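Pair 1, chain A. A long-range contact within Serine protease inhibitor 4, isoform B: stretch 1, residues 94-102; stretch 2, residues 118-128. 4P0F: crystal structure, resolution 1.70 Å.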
# COMPACT_ATOMS: atom_id res chain seq x y z
N ALA A 94 1.68 -2.94 11.77
CA ALA A 94 1.28 -2.37 13.06
C ALA A 94 0.16 -1.36 12.92
O ALA A 94 0.19 -0.50 12.04
CB ALA A 94 2.46 -1.72 13.72
N ASN A 95 -0.80 -1.46 13.83
CA ASN A 95 -1.92 -0.55 13.89
C ASN A 95 -1.93 0.20 15.20
O ASN A 95 -1.60 -0.35 16.25
CB ASN A 95 -3.24 -1.31 13.73
CG ASN A 95 -3.37 -1.93 12.35
OD1 ASN A 95 -3.14 -1.28 11.35
ND2 ASN A 95 -3.75 -3.20 12.31
N LYS A 96 -2.33 1.47 15.14
CA LYS A 96 -2.49 2.26 16.36
C LYS A 96 -3.52 3.34 16.15
O LYS A 96 -3.62 3.92 15.08
CB LYS A 96 -1.15 2.87 16.79
CG LYS A 96 -1.18 3.55 18.16
CD LYS A 96 0.21 3.65 18.76
CE LYS A 96 0.17 4.22 20.17
NZ LYS A 96 1.52 4.16 20.82
N ILE A 97 -4.27 3.64 17.21
CA ILE A 97 -5.21 4.74 17.19
C ILE A 97 -4.77 5.78 18.22
O ILE A 97 -4.34 5.44 19.32
CB ILE A 97 -6.66 4.28 17.47
CG1 ILE A 97 -7.63 5.45 17.30
CG2 ILE A 97 -6.79 3.66 18.85
CD1 ILE A 97 -9.11 5.03 17.28
N PHE A 98 -4.86 7.05 17.82
CA PHE A 98 -4.49 8.16 18.68
C PHE A 98 -5.74 8.99 18.92
O PHE A 98 -6.36 9.46 17.97
CB PHE A 98 -3.39 8.99 18.04
CG PHE A 98 -2.14 8.20 17.70
CD1 PHE A 98 -2.04 7.55 16.48
CD2 PHE A 98 -1.09 8.13 18.59
CE1 PHE A 98 -0.90 6.84 16.16
CE2 PHE A 98 0.06 7.42 18.28
CZ PHE A 98 0.15 6.77 17.06
N VAL A 99 -6.11 9.16 20.19
CA VAL A 99 -7.43 9.68 20.57
C VAL A 99 -7.30 10.97 21.37
O VAL A 99 -6.49 11.07 22.28
CB VAL A 99 -8.21 8.64 21.40
CG1 VAL A 99 -9.65 9.12 21.68
CG2 VAL A 99 -8.21 7.29 20.68
N MET A 100 -8.11 11.96 21.00
CA MET A 100 -8.16 13.24 21.71
C MET A 100 -8.27 13.03 23.22
O MET A 100 -9.14 12.28 23.68
CB MET A 100 -9.34 14.07 21.19
CG MET A 100 -9.55 15.46 21.83
SD MET A 100 -8.33 16.67 21.28
CE MET A 100 -7.05 16.36 22.39
N ASP A 101 -7.38 13.65 23.99
CA ASP A 101 -7.46 13.58 25.46
C ASP A 101 -8.87 13.85 25.94
O ASP A 101 -9.50 14.81 25.50
CB ASP A 101 -6.53 14.59 26.13
CG ASP A 101 -5.06 14.20 26.08
OD1 ASP A 101 -4.74 13.01 25.89
OD2 ASP A 101 -4.23 15.11 26.26
N GLY A 102 -9.34 13.01 26.86
CA GLY A 102 -10.63 13.21 27.50
C GLY A 102 -11.77 12.46 26.83
O GLY A 102 -12.83 12.26 27.43
N LEU A 118 -5.37 -5.89 16.40
CA LEU A 118 -4.15 -5.91 17.19
C LEU A 118 -3.62 -4.49 17.36
O LEU A 118 -2.41 -4.25 17.43
CB LEU A 118 -3.10 -6.82 16.53
CG LEU A 118 -3.55 -8.26 16.27
CD1 LEU A 118 -2.43 -9.05 15.62
CD2 LEU A 118 -4.00 -8.95 17.55
N SER A 119 -4.55 -3.55 17.43
CA SER A 119 -4.22 -2.13 17.47
C SER A 119 -3.84 -1.67 18.86
O SER A 119 -4.46 -2.06 19.84
CB SER A 119 -5.40 -1.30 16.98
OG SER A 119 -5.04 0.07 16.87
N ALA A 120 -2.81 -0.84 18.92
CA ALA A 120 -2.48 -0.13 20.14
C ALA A 120 -3.37 1.09 20.22
O ALA A 120 -4.06 1.43 19.26
CB ALA A 120 -1.01 0.26 20.16
N ALA A 121 -3.36 1.76 21.37
CA ALA A 121 -4.15 2.97 21.55
C ALA A 121 -3.43 3.92 22.50
O ALA A 121 -2.79 3.49 23.46
CB ALA A 121 -5.51 2.63 22.08
N GLN A 122 -3.53 5.21 22.20
CA GLN A 122 -2.87 6.24 23.00
C GLN A 122 -3.68 7.53 22.96
O GLN A 122 -4.21 7.88 21.92
CB GLN A 122 -1.46 6.49 22.48
CG GLN A 122 -0.67 7.54 23.26
CD GLN A 122 0.75 7.70 22.75
OE1 GLN A 122 1.12 7.16 21.72
NE2 GLN A 122 1.55 8.46 23.48
N SER A 123 -3.76 8.22 24.09
CA SER A 123 -4.41 9.52 24.15
C SER A 123 -3.39 10.62 23.85
O SER A 123 -2.26 10.56 24.34
CB SER A 123 -5.04 9.75 25.53
OG SER A 123 -6.07 8.80 25.77
N VAL A 124 -3.79 11.59 23.04
CA VAL A 124 -2.93 12.73 22.70
C VAL A 124 -3.72 14.03 22.75
O VAL A 124 -4.95 14.02 22.68
CB VAL A 124 -2.30 12.57 21.29
CG1 VAL A 124 -1.47 11.29 21.20
CG2 VAL A 124 -3.37 12.60 20.21
N ASP A 125 -3.02 15.15 22.86
CA ASP A 125 -3.65 16.47 22.90
C ASP A 125 -3.54 17.13 21.53
O ASP A 125 -2.52 17.74 21.21
CB ASP A 125 -3.00 17.34 23.98
CG ASP A 125 -3.70 18.68 24.14
OD1 ASP A 125 -4.59 19.00 23.34
OD2 ASP A 125 -3.35 19.42 25.08
N PHE A 126 -4.58 17.01 20.71
CA PHE A 126 -4.56 17.55 19.35
C PHE A 126 -4.57 19.09 19.29
O PHE A 126 -4.24 19.67 18.26
CB PHE A 126 -5.73 17.00 18.53
CG PHE A 126 -5.57 15.55 18.12
CD1 PHE A 126 -4.52 15.14 17.32
CD2 PHE A 126 -6.51 14.61 18.52
CE1 PHE A 126 -4.40 13.82 16.94
CE2 PHE A 126 -6.39 13.28 18.16
CZ PHE A 126 -5.33 12.88 17.37
N SER A 127 -4.95 19.74 20.39
CA SER A 127 -4.86 21.20 20.46
C SER A 127 -3.40 21.62 20.41
O SER A 127 -3.05 22.68 19.89
CB SER A 127 -5.53 21.73 21.73
OG SER A 127 -6.90 21.40 21.72
N LYS A 128 -2.54 20.78 20.98
CA LYS A 128 -1.10 20.96 20.85
C LYS A 128 -0.68 20.14 19.65
O LYS A 128 -0.10 19.07 19.78
CB LYS A 128 -0.37 20.51 22.11
CG LYS A 128 -0.69 21.35 23.34
CD LYS A 128 -0.06 20.75 24.58
CE LYS A 128 -0.42 21.57 25.82
NZ LYS A 128 0.05 20.93 27.08
O HOH W 1 -0.61 -3.92 15.43
O HOH W 2 3.18 6.35 20.30
O HOH W 3 -8.51 9.72 24.92

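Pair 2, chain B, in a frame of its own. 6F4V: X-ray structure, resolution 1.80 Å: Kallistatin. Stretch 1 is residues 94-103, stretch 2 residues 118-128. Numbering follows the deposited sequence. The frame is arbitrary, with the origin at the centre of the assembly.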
# COMPACT_ATOMS: atom_id res chain seq x y z
N GLY B 94 11.27 4.74 2.41
CA GLY B 94 12.63 4.77 1.91
C GLY B 94 12.78 3.82 0.73
O GLY B 94 11.92 2.98 0.49
N SER B 95 13.90 3.98 0.03
CA SER B 95 14.19 3.26 -1.19
C SER B 95 15.64 2.83 -1.16
O SER B 95 16.46 3.48 -0.51
CB SER B 95 13.98 4.17 -2.39
OG SER B 95 12.59 4.50 -2.53
N ALA B 96 15.96 1.82 -1.95
CA ALA B 96 17.32 1.36 -2.08
C ALA B 96 17.51 0.64 -3.40
O ALA B 96 16.56 0.05 -3.96
CB ALA B 96 17.67 0.45 -0.91
N LEU B 97 18.75 0.69 -3.90
CA LEU B 97 19.15 -0.09 -5.01
C LEU B 97 20.29 -0.99 -4.54
O LEU B 97 21.29 -0.51 -3.97
CB LEU B 97 19.66 0.80 -6.14
CG LEU B 97 18.72 1.84 -6.74
CD1 LEU B 97 19.49 2.66 -7.76
CD2 LEU B 97 17.52 1.17 -7.37
N PHE B 98 20.14 -2.27 -4.79
CA PHE B 98 21.19 -3.25 -4.59
C PHE B 98 21.83 -3.48 -5.95
O PHE B 98 21.20 -4.01 -6.85
CB PHE B 98 20.60 -4.50 -3.95
CG PHE B 98 20.12 -4.26 -2.56
CD1 PHE B 98 18.85 -3.75 -2.33
CD2 PHE B 98 20.96 -4.49 -1.47
CE1 PHE B 98 18.41 -3.50 -1.04
CE2 PHE B 98 20.53 -4.23 -0.18
CZ PHE B 98 19.26 -3.74 0.04
N LEU B 99 23.09 -3.04 -6.09
CA LEU B 99 23.78 -2.96 -7.37
C LEU B 99 24.84 -4.04 -7.48
O LEU B 99 25.58 -4.27 -6.53
CB LEU B 99 24.48 -1.61 -7.46
CG LEU B 99 23.60 -0.36 -7.34
CD1 LEU B 99 24.47 0.88 -7.36
CD2 LEU B 99 22.57 -0.32 -8.46
N SER B 100 24.93 -4.69 -8.63
CA SER B 100 25.98 -5.68 -8.87
C SER B 100 27.36 -5.04 -8.65
O SER B 100 27.61 -3.96 -9.17
CB SER B 100 25.89 -6.24 -10.30
OG SER B 100 26.91 -7.20 -10.56
N HIS B 101 28.21 -5.67 -7.83
CA HIS B 101 29.63 -5.27 -7.70
C HIS B 101 30.37 -5.09 -9.04
O HIS B 101 31.28 -4.29 -9.11
CB HIS B 101 30.43 -6.28 -6.84
CG HIS B 101 30.43 -5.98 -5.37
ND1 HIS B 101 30.08 -6.92 -4.42
CD2 HIS B 101 30.76 -4.86 -4.69
CE1 HIS B 101 30.18 -6.38 -3.21
NE2 HIS B 101 30.58 -5.13 -3.35
N ASN B 102 29.99 -5.84 -10.07
CA ASN B 102 30.71 -5.83 -11.36
C ASN B 102 30.38 -4.64 -12.26
O ASN B 102 31.27 -3.96 -12.76
CB ASN B 102 30.39 -7.10 -12.16
CG ASN B 102 30.95 -8.36 -11.52
OD1 ASN B 102 32.05 -8.34 -10.98
ND2 ASN B 102 30.20 -9.45 -11.58
N LEU B 103 29.08 -4.43 -12.45
CA LEU B 103 28.53 -3.69 -13.57
C LEU B 103 28.70 -2.17 -13.42
O LEU B 103 28.70 -1.64 -12.31
CB LEU B 103 27.06 -4.06 -13.70
CG LEU B 103 26.24 -3.68 -14.94
CD1 LEU B 103 26.58 -4.62 -16.09
CD2 LEU B 103 24.76 -3.74 -14.63
N GLU B 118 15.52 9.48 -2.65
CA GLU B 118 16.51 9.25 -1.58
C GLU B 118 16.98 7.81 -1.48
O GLU B 118 17.16 7.28 -0.40
CB GLU B 118 15.94 9.73 -0.25
CG GLU B 118 15.54 11.20 -0.32
CD GLU B 118 15.77 11.96 0.97
OE1 GLU B 118 14.79 12.56 1.47
OE2 GLU B 118 16.92 11.96 1.46
N ALA B 119 17.19 7.19 -2.64
CA ALA B 119 17.62 5.80 -2.71
C ALA B 119 19.00 5.64 -2.02
O ALA B 119 19.89 6.43 -2.27
CB ALA B 119 17.68 5.34 -4.16
N LYS B 120 19.13 4.67 -1.13
CA LYS B 120 20.42 4.25 -0.61
C LYS B 120 21.01 3.24 -1.58
O LYS B 120 20.31 2.35 -2.03
CB LYS B 120 20.25 3.57 0.75
CG LYS B 120 19.86 4.49 1.90
CD LYS B 120 19.77 3.66 3.18
CE LYS B 120 19.93 4.49 4.46
NZ LYS B 120 18.63 5.06 4.90
N LEU B 121 22.30 3.36 -1.89
CA LEU B 121 22.95 2.41 -2.78
C LEU B 121 23.75 1.38 -1.99
O LEU B 121 24.52 1.74 -1.10
CB LEU B 121 23.88 3.13 -3.75
CG LEU B 121 23.29 4.30 -4.53
CD1 LEU B 121 24.33 4.82 -5.52
CD2 LEU B 121 21.99 3.92 -5.23
N PHE B 122 23.53 0.11 -2.29
CA PHE B 122 24.31 -0.97 -1.72
C PHE B 122 24.92 -1.75 -2.86
O PHE B 122 24.32 -1.88 -3.94
CB PHE B 122 23.42 -1.89 -0.90
CG PHE B 122 22.78 -1.22 0.26
CD1 PHE B 122 23.49 -1.04 1.46
CD2 PHE B 122 21.46 -0.78 0.19
CE1 PHE B 122 22.88 -0.42 2.55
CE2 PHE B 122 20.86 -0.16 1.27
CZ PHE B 122 21.56 0.02 2.46
N HIS B 123 26.11 -2.28 -2.63
CA HIS B 123 26.73 -3.17 -3.60
C HIS B 123 26.65 -4.61 -3.09
O HIS B 123 26.71 -4.84 -1.88
CB HIS B 123 28.14 -2.66 -3.92
CG HIS B 123 28.14 -1.36 -4.67
ND1 HIS B 123 28.14 -1.30 -6.04
CD2 HIS B 123 28.06 -0.08 -4.23
CE1 HIS B 123 28.10 -0.03 -6.42
NE2 HIS B 123 28.05 0.73 -5.34
N THR B 124 26.40 -5.55 -3.99
CA THR B 124 26.30 -6.96 -3.63
C THR B 124 26.76 -7.86 -4.77
O THR B 124 26.79 -7.45 -5.94
CB THR B 124 24.86 -7.34 -3.18
OG1 THR B 124 24.83 -8.70 -2.69
CG2 THR B 124 23.86 -7.18 -4.32
N ASN B 125 27.11 -9.08 -4.41
CA ASN B 125 27.54 -10.09 -5.38
C ASN B 125 26.36 -10.99 -5.69
O ASN B 125 26.01 -11.86 -4.90
CB ASN B 125 28.72 -10.89 -4.81
CG ASN B 125 29.16 -12.01 -5.72
OD1 ASN B 125 28.86 -12.03 -6.91
ND2 ASN B 125 29.91 -12.96 -5.15
N PHE B 126 25.75 -10.79 -6.86
CA PHE B 126 24.58 -11.60 -7.25
C PHE B 126 24.88 -13.07 -7.60
O PHE B 126 23.95 -13.87 -7.74
CB PHE B 126 23.78 -10.90 -8.36
CG PHE B 126 22.97 -9.70 -7.87
CD1 PHE B 126 21.79 -9.89 -7.17
CD2 PHE B 126 23.39 -8.39 -8.11
CE1 PHE B 126 21.04 -8.79 -6.72
CE2 PHE B 126 22.65 -7.30 -7.67
CZ PHE B 126 21.48 -7.51 -6.96
N TYR B 127 26.16 -13.43 -7.74
CA TYR B 127 26.56 -14.86 -7.80
C TYR B 127 26.26 -15.56 -6.47
O TYR B 127 25.90 -16.73 -6.45
CB TYR B 127 28.05 -15.05 -8.15
CG TYR B 127 28.49 -14.44 -9.47
CD1 TYR B 127 27.77 -14.69 -10.66
CD2 TYR B 127 29.64 -13.63 -9.55
CE1 TYR B 127 28.18 -14.13 -11.87
CE2 TYR B 127 30.06 -13.08 -10.76
CZ TYR B 127 29.33 -13.33 -11.91
OH TYR B 127 29.74 -12.77 -13.10
N ASP B 128 26.42 -14.82 -5.38
CA ASP B 128 26.02 -15.28 -4.05
C ASP B 128 24.51 -14.98 -3.84
O ASP B 128 24.13 -14.00 -3.21
CB ASP B 128 26.89 -14.59 -3.00
CG ASP B 128 26.66 -15.11 -1.59
OD1 ASP B 128 25.82 -16.01 -1.37
OD2 ASP B 128 27.32 -14.58 -0.68
O HOH W 4 15.51 6.07 1.34
O HOH W 5 27.19 -9.12 -8.98

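In both pairs two neighbouring parallel strands, 94-100 and 120-124, lie side by side with axes 4.5 Å apart at closest approach and N-to-C directions 28° (pair 1) or 30° (pair 2) apart; 14 central residues superpose with an RMSD of 0.3 Å. The register is the same, K96(A) opposite A120(A) and A96(B) opposite K120(B), and so is the main-chain ladder of six hydrogen bonds. It runs in pair 1 from A120(A) N to N95(A) O (3.0 Å) through to D101(A) N to V124(A) O (2.8 Å), and in pair 2 from K120(B) N to S95(B) O (3.0 Å) through to H101(B) N to T124(B) O (3.0 Å). The ladder uses backbone atoms alone and is the same in both pairs although most side chains along it differ. At its start a water accepts from N95(A) N (2.9 Å) and donates to L118(A) O (2.7 Å); another joins S95(B) N and E118(B) O at the same distances.

The strand side chains differ most on the face of F98(A) and F98(B), at K96(A)/A96(B), A120(A)/K120(B) and Q122(A)/F122(B); the phenylalanines themselves nearly coincide. In pair 1 the extended, all-t K96(A) reaches toward Q122(A), its CG passing A120(A) CB at 3.9 Å, and its NZ donates to Q122(A) OE1 (3.2 Å); a water bridges the same two atoms. Q122(A) OE1 also meets the edge of the F98(A) ring, 3.6 Å from CE2. In pair 2 this polar link gives way to apolar packing: the F122(B) ring, its CE2 3.9 Å from A96(B) CB, lies nearly parallel to the F98(B) ring (15°), but slid apart, with centroids 5.0 Å from each other. The lysine of pair 2 is K120(B), matching A120(A), and its end leads away from the contact.

On the other face, I97(A) CG2 touches A121(A) CB at 3.6 Å, whereas two leucines meet in pair 2, L97(B) CD1 to L121(B) CD2 at 3.8 Å; L121(B) is the larger counterpart of A121(A). S123(A) matches H123(B), whose CE1 lies 3.9 Å from L99(B) CD1.

Beyond the strands, F126(A) and F126(B) coincide, and each ring edge receives a backbone oxygen, F98(A) O to F126(A) CZ at 3.6 Å and F98(B) O to F126(B) CZ at 3.5 Å. Beside this ring, M100(A) fills space with its thioether: CE reaches F126(A) N at 3.1 Å, and SD sits at the ring edge, 5.2 Å from the centroid. The shorter S100(B) relies on a water, 2.5 Å from S100(B) OG, which accepts from F126(B) N (3.1 Å).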